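Local coordinates for apaG protein (Shewanella oneidensis, PDB 1TZA) that is of unknown function but belongs to the ApaG family, whose domain probably has the immunoglobulin-like beta sandwich of the E-set group, at residues Ile8-Lys13 with Tyr32-Ile37; Trp51-Ala56 with Thr87-Pro92. One frame throughout, in Å; residues are numbered along the deposited sequence.

Contact 1: Ile8-Lys13 with Tyr32-Ile37; sequences IRVEVK and YTITII
Ile37 reaches with its CD1 methyl to Arg9 and Glu11 of the adjacent strand. Its CB sits 3.8 Å from Arg9 O, and CG1 stays about as near to that carbonyl. With CG1 anti to its own carbonyl carbon (chi1 -48°) and CD1 continuing the extended chain, the methyl CD1 arrives 3.2 Å from Arg9 NH2, touches NE as well, and meets the Glu11 carboxylate at OE1, 3.8 Å away. The Arg9 side chain lies beside that of Ile37, both pointing the same way, and its turn at chi3 (55°) brings NE toward the Ile37 methyl. Glu11 OE1 stands over the centre of the guanidinium, 3.1 Å from Arg9 NH1; lying well out of its plane, it makes a salt bridge of charges to which no N-H points. These groups share one face of the sheet with Thr33, Thr35 and Lys13, and the Thr33 hydroxyl is bonded onward to Thr84.

Strands 8-19 and 28-38 form an antiparallel beta hairpin at one side of a three-stranded sheet of the sandwich. Arg9-Ile37, Glu11-Thr35 and Lys13-Thr33 are its hydrogen-bonded pairs, each joined by two backbone bonds; Lys13 N to Thr33 O, at 3.3 Å, is the longest of the six.

On the other face Val10 CG1 presses on Ile34 CG2 at 3.5 Å, their side chains crossing obliquely. Ile34 CD1 turns the opposite way along the strand to meet Val12 CG2, also at 3.5 Å. Ile8 CG2 packs on Ile36 CG2, and behind this row Tyr100 backs Ile34 and Ile36, while Met102 and Phe110 back Ile8.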
loop_
_atom_site.group_PDB
_atom_site.type_symbol
_atom_site.label_atom_id
_atom_site.label_comp_id
_atom_site.label_asym_id
_atom_site.label_seq_id
_atom_site.Cartn_x
_atom_site.Cartn_y
_atom_site.Cartn_z
ATOM N N ILE A 8 -18.647 -18.949 -4.024
ATOM C CA ILE A 8 -17.910 -17.701 -3.876
ATOM C C ILE A 8 -17.269 -17.177 -5.161
ATOM O O ILE A 8 -16.603 -17.920 -5.880
ATOM C CB ILE A 8 -16.822 -17.854 -2.806
ATOM C CG1 ILE A 8 -17.447 -18.376 -1.516
ATOM C CG2 ILE A 8 -16.158 -16.518 -2.542
ATOM C CD1 ILE A 8 -16.441 -18.690 -0.440
ATOM N N ARG A 9 -17.479 -15.890 -5.437
ATOM C CA ARG A 9 -16.917 -15.245 -6.620
ATOM C C ARG A 9 -15.952 -14.146 -6.184
ATOM O O ARG A 9 -16.257 -13.368 -5.285
ATOM C CB ARG A 9 -18.031 -14.641 -7.484
ATOM C CG ARG A 9 -17.510 -13.869 -8.693
ATOM C CD ARG A 9 -18.633 -13.333 -9.572
ATOM N NE ARG A 9 -19.585 -12.513 -8.826
ATOM C CZ ARG A 9 -20.395 -11.617 -9.383
ATOM N NH1 ARG A 9 -20.368 -11.423 -10.697
ATOM N NH2 ARG A 9 -21.236 -10.914 -8.630
ATOM N N VAL A 10 -14.793 -14.079 -6.827
ATOM C CA VAL A 10 -13.796 -13.074 -6.484
ATOM C C VAL A 10 -13.570 -12.048 -7.604
ATOM O O VAL A 10 -13.278 -12.404 -8.742
ATOM C CB VAL A 10 -12.452 -13.751 -6.113
ATOM C CG1 VAL A 10 -11.461 -12.712 -5.630
ATOM C CG2 VAL A 10 -12.679 -14.806 -5.037
ATOM N N GLU A 11 -13.718 -10.771 -7.267
ATOM C CA GLU A 11 -13.527 -9.678 -8.218
ATOM C C GLU A 11 -12.386 -8.800 -7.716
ATOM O O GLU A 11 -12.229 -8.598 -6.514
ATOM C CB GLU A 11 -14.816 -8.866 -8.349
ATOM C CG GLU A 11 -16.005 -9.706 -8.824
ATOM C CD GLU A 11 -17.297 -8.907 -8.957
ATOM O OE1 GLU A 11 -18.274 -9.443 -9.527
ATOM O OE2 GLU A 11 -17.343 -7.751 -8.488
ATOM N N VAL A 12 -11.585 -8.268 -8.627
ATOM C CA VAL A 12 -10.452 -7.470 -8.197
ATOM C C VAL A 12 -10.083 -6.307 -9.100
ATOM O O VAL A 12 -10.159 -6.399 -10.331
ATOM C CB VAL A 12 -9.200 -8.372 -8.046
ATOM C CG1 VAL A 12 -8.961 -9.116 -9.332
ATOM C CG2 VAL A 12 -7.966 -7.542 -7.695
ATOM N N LYS A 13 -9.689 -5.206 -8.471
ATOM C CA LYS A 13 -9.225 -4.032 -9.191
ATOM C C LYS A 13 -7.874 -3.659 -8.562
ATOM O O LYS A 13 -7.626 -3.946 -7.383
ATOM C CB LYS A 13 -10.245 -2.885 -9.092
ATOM C CG LYS A 13 -10.798 -2.609 -7.702
ATOM C CD LYS A 13 -11.911 -1.557 -7.763
ATOM C CE LYS A 13 -12.553 -1.306 -6.390
ATOM N NZ LYS A 13 -13.713 -0.361 -6.481
ATOM N N TYR A 32 -4.162 -3.527 -4.248
ATOM C CA TYR A 32 -5.207 -4.321 -4.872
ATOM C C TYR A 32 -6.389 -4.386 -3.905
ATOM O O TYR A 32 -6.212 -4.531 -2.690
ATOM C CB TYR A 32 -4.710 -5.728 -5.263
ATOM C CG TYR A 32 -4.122 -6.566 -4.149
ATOM C CD1 TYR A 32 -4.934 -7.173 -3.198
ATOM C CD2 TYR A 32 -2.748 -6.769 -4.069
ATOM C CE1 TYR A 32 -4.392 -7.968 -2.193
ATOM C CE2 TYR A 32 -2.195 -7.553 -3.083
ATOM C CZ TYR A 32 -3.020 -8.155 -2.144
ATOM O OH TYR A 32 -2.468 -8.943 -1.163
ATOM N N THR A 33 -7.587 -4.226 -4.458
ATOM C CA THR A 33 -8.817 -4.260 -3.678
ATOM C C THR A 33 -9.621 -5.468 -4.133
ATOM O O THR A 33 -10.115 -5.515 -5.260
ATOM C CB THR A 33 -9.637 -2.971 -3.888
ATOM O OG1 THR A 33 -8.856 -1.839 -3.480
ATOM C CG2 THR A 33 -10.928 -3.016 -3.063
ATOM N N ILE A 34 -9.725 -6.452 -3.248
ATOM C CA ILE A 34 -10.428 -7.689 -3.535
ATOM C C ILE A 34 -11.848 -7.645 -2.986
ATOM O O ILE A 34 -12.089 -7.144 -1.889
ATOM C CB ILE A 34 -9.704 -8.907 -2.888
ATOM C CG1 ILE A 34 -8.191 -8.823 -3.127
ATOM C CG2 ILE A 34 -10.243 -10.214 -3.466
ATOM C CD1 ILE A 34 -7.755 -9.008 -4.560
ATOM N N THR A 35 -12.786 -8.162 -3.768
ATOM C CA THR A 35 -14.180 -8.238 -3.353
ATOM C C THR A 35 -14.505 -9.717 -3.418
ATOM O O THR A 35 -14.354 -10.351 -4.465
ATOM C CB THR A 35 -15.120 -7.468 -4.294
ATOM O OG1 THR A 35 -14.807 -6.068 -4.242
ATOM C CG2 THR A 35 -16.582 -7.670 -3.870
ATOM N N ILE A 36 -14.923 -10.262 -2.284
ATOM C CA ILE A 36 -15.254 -11.667 -2.165
ATOM C C ILE A 36 -16.749 -11.790 -1.897
ATOM O O ILE A 36 -17.225 -11.515 -0.793
ATOM C CB ILE A 36 -14.432 -12.282 -1.027
ATOM C CG1 ILE A 36 -12.942 -12.088 -1.333
ATOM C CG2 ILE A 36 -14.746 -13.745 -0.877
ATOM C CD1 ILE A 36 -12.063 -11.991 -0.108
ATOM N N ILE A 37 -17.487 -12.194 -2.923
ATOM C CA ILE A 37 -18.936 -12.328 -2.825
ATOM C C ILE A 37 -19.382 -13.747 -2.501
ATOM O O ILE A 37 -18.998 -14.707 -3.177
ATOM C CB ILE A 37 -19.614 -11.904 -4.143
ATOM C CG1 ILE A 37 -19.049 -10.564 -4.611
ATOM C CG2 ILE A 37 -21.120 -11.775 -3.942
ATOM C CD1 ILE A 37 -19.536 -10.156 -5.986
#

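Contact 2: Trp51-Ala56 with Thr87-Pro92; sequences WIITDA and TVLDTP
Ile53 and Leu89 meet across the interior of the beta sandwich, one from strand 44-55 and the other from strand 79-89, which belong to different sheets. The CB atoms of both point toward the opposite segment, and the side chains cross with Ile53 CG2 3.7 Å from Leu89 CD2. The second branch of Ile53 reaches Thr87 instead: the two side chains pass alongside with their tips pointing opposite ways, Ile53 CD1 3.9 Å from Thr87 OG1. Met96 of strand 93-104 lines the same interior beside Ile53 and Thr87, whereas Val88, whose CB points away from segment 51-56, packs on Val88 of the second subunit.

Where both strands give way to loops, the contact becomes polar. Asp55 and Asp90 bring their carboxylates together with planes 40° apart, Asp55 OD2 lying 2.7 Å from Asp90 OD1. So close an approach suggests that one of the two acids carries a proton. Set between its backbone N and carbonyl carbon (chi1 67°), Asp55 CG comes within 3.3 Å of Asp90 OD1. The other oxygen of Asp55, OD1, accepts the backbone N-H of Asn57 in an Asx turn and that of Lys59 as well, which fixes the carboxylate at the start of the turn. The Lys59 side chain also makes a salt bridge to Asp90 OD2, so its positive charge would partly offset the repulsion between the two acids.

Thr91 crosses the Asp55 side chain at about a right angle, its OG1 3.1 Å from Asp55 CB. Its CB lies 3.8 Å from the methyl of Ala56. The same OG1 sits 2.9 Å from Ala56 N, and the hydroxyl is hydrogen-bonded to the carbonyl oxygen of Phe93.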
loop_
_atom_site.group_PDB
_atom_site.type_symbol
_atom_site.label_atom_id
_atom_site.label_comp_id
_atom_site.label_asym_id
_atom_site.label_seq_id
_atom_site.Cartn_x
_atom_site.Cartn_y
_atom_site.Cartn_z
ATOM N N TRP A 51 -1.041 -16.803 -2.318
ATOM C CA TRP A 51 -0.769 -16.013 -3.504
ATOM C C TRP A 51 0.438 -16.507 -4.286
ATOM O O TRP A 51 1.334 -17.148 -3.742
ATOM C CB TRP A 51 -0.510 -14.548 -3.122
ATOM C CG TRP A 51 -1.699 -13.768 -2.630
ATOM C CD1 TRP A 51 -1.874 -13.230 -1.381
ATOM C CD2 TRP A 51 -2.825 -13.349 -3.408
ATOM N NE1 TRP A 51 -3.034 -12.495 -1.340
ATOM C CE2 TRP A 51 -3.639 -12.551 -2.569
ATOM C CE3 TRP A 51 -3.226 -13.568 -4.733
ATOM C CZ2 TRP A 51 -4.830 -11.968 -3.017
ATOM C CZ3 TRP A 51 -4.414 -12.985 -5.179
ATOM C CH2 TRP A 51 -5.201 -12.196 -4.321
ATOM N N ILE A 52 0.434 -16.203 -5.577
ATOM C CA ILE A 52 1.536 -16.518 -6.471
ATOM C C ILE A 52 1.700 -15.201 -7.210
ATOM O O ILE A 52 0.815 -14.763 -7.938
ATOM C CB ILE A 52 1.204 -17.658 -7.464
ATOM C CG1 ILE A 52 1.211 -19.005 -6.733
ATOM C CG2 ILE A 52 2.223 -17.685 -8.601
ATOM C CD1 ILE A 52 -0.012 -19.247 -5.888
ATOM N N ILE A 53 2.833 -14.560 -6.986
ATOM C CA ILE A 53 3.126 -13.273 -7.579
ATOM C C ILE A 53 4.284 -13.412 -8.556
ATOM O O ILE A 53 5.344 -13.935 -8.205
ATOM C CB ILE A 53 3.475 -12.265 -6.461
ATOM C CG1 ILE A 53 2.348 -12.282 -5.412
ATOM C CG2 ILE A 53 3.674 -10.874 -7.040
ATOM C CD1 ILE A 53 2.670 -11.529 -4.135
ATOM N N THR A 54 4.072 -12.936 -9.780
ATOM C CA THR A 54 5.074 -13.028 -10.830
ATOM C C THR A 54 5.417 -11.684 -11.459
ATOM O O THR A 54 4.520 -10.938 -11.850
ATOM C CB THR A 54 4.577 -13.971 -11.940
ATOM O OG1 THR A 54 4.142 -15.204 -11.351
ATOM C CG2 THR A 54 5.685 -14.256 -12.947
ATOM N N ASP A 55 6.713 -11.372 -11.555
ATOM C CA ASP A 55 7.126 -10.117 -12.176
ATOM C C ASP A 55 7.207 -10.346 -13.688
ATOM O O ASP A 55 7.005 -11.466 -14.162
ATOM C CB ASP A 55 8.474 -9.609 -11.618
ATOM C CG ASP A 55 9.664 -10.505 -11.976
ATOM O OD1 ASP A 55 9.548 -11.358 -12.881
ATOM O OD2 ASP A 55 10.736 -10.339 -11.348
ATOM N N ALA A 56 7.499 -9.293 -14.442
ATOM C CA ALA A 56 7.566 -9.388 -15.895
ATOM C C ALA A 56 8.483 -10.482 -16.436
ATOM O O ALA A 56 8.296 -10.932 -17.561
ATOM C CB ALA A 56 7.967 -8.029 -16.483
ATOM N N THR A 87 1.346 -4.882 -2.826
ATOM C CA THR A 87 2.564 -5.640 -3.032
ATOM C C THR A 87 3.562 -4.790 -3.793
ATOM O O THR A 87 3.173 -3.861 -4.502
ATOM C CB THR A 87 2.300 -6.921 -3.838
ATOM O OG1 THR A 87 3.486 -7.721 -3.851
ATOM C CG2 THR A 87 1.918 -6.579 -5.270
ATOM N N VAL A 88 4.845 -5.113 -3.641
ATOM C CA VAL A 88 5.915 -4.386 -4.317
ATOM C C VAL A 88 6.573 -5.273 -5.369
ATOM O O VAL A 88 7.061 -6.350 -5.046
ATOM C CB VAL A 88 7.008 -3.937 -3.319
ATOM C CG1 VAL A 88 8.191 -3.346 -4.080
ATOM C CG2 VAL A 88 6.447 -2.908 -2.356
ATOM N N LEU A 89 6.591 -4.831 -6.623
ATOM C CA LEU A 89 7.220 -5.624 -7.681
ATOM C C LEU A 89 8.548 -5.026 -8.103
ATOM O O LEU A 89 8.756 -3.823 -7.964
ATOM C CB LEU A 89 6.330 -5.701 -8.919
ATOM C CG LEU A 89 5.053 -6.527 -8.877
ATOM C CD1 LEU A 89 4.416 -6.486 -10.267
ATOM C CD2 LEU A 89 5.363 -7.965 -8.466
ATOM N N ASP A 90 9.439 -5.862 -8.629
ATOM C CA ASP A 90 10.724 -5.364 -9.105
ATOM C C ASP A 90 10.628 -4.958 -10.577
ATOM O O ASP A 90 11.611 -4.513 -11.167
ATOM C CB ASP A 90 11.851 -6.397 -8.899
ATOM C CG ASP A 90 11.520 -7.759 -9.476
ATOM O OD1 ASP A 90 10.662 -7.852 -10.382
ATOM O OD2 ASP A 90 12.136 -8.745 -9.024
ATOM N N THR A 91 9.441 -5.119 -11.161
ATOM C CA THR A 91 9.174 -4.723 -12.558
ATOM C C THR A 91 7.838 -3.973 -12.591
ATOM O O THR A 91 6.983 -4.207 -11.749
ATOM C CB THR A 91 9.083 -5.949 -13.521
ATOM O OG1 THR A 91 8.120 -6.890 -13.019
ATOM C CG2 THR A 91 10.445 -6.632 -13.657
ATOM N N PRO A 92 7.654 -3.051 -13.552
ATOM C CA PRO A 92 6.406 -2.285 -13.656
ATOM C C PRO A 92 5.196 -3.093 -14.111
ATOM O O PRO A 92 4.083 -2.567 -14.211
ATOM C CB PRO A 92 6.765 -1.169 -14.640
ATOM C CG PRO A 92 7.786 -1.816 -15.522
ATOM C CD PRO A 92 8.648 -2.557 -14.523
#

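From the N terminus, strand 8-19 runs out, turns, and returns as strand 28-38, so contact 1 closes a short hairpin loop before contact 2 begins. The chain then crosses to the second sheet with strand 44-55, passes through strands 60-66 and 74-75, and comes back to the first sheet as strand 79-89, where contact 2 closes the longer loop. The two contacts are therefore in series. Contact 1 joins neighbouring strands within one sheet; contact 2 ties the two sheets together. They meet at Trp51, whose indole touches Tyr32 and Ile34, and strand 79-89 pairs with strand 28-38, extending the sheet of contact 1 to contact 2.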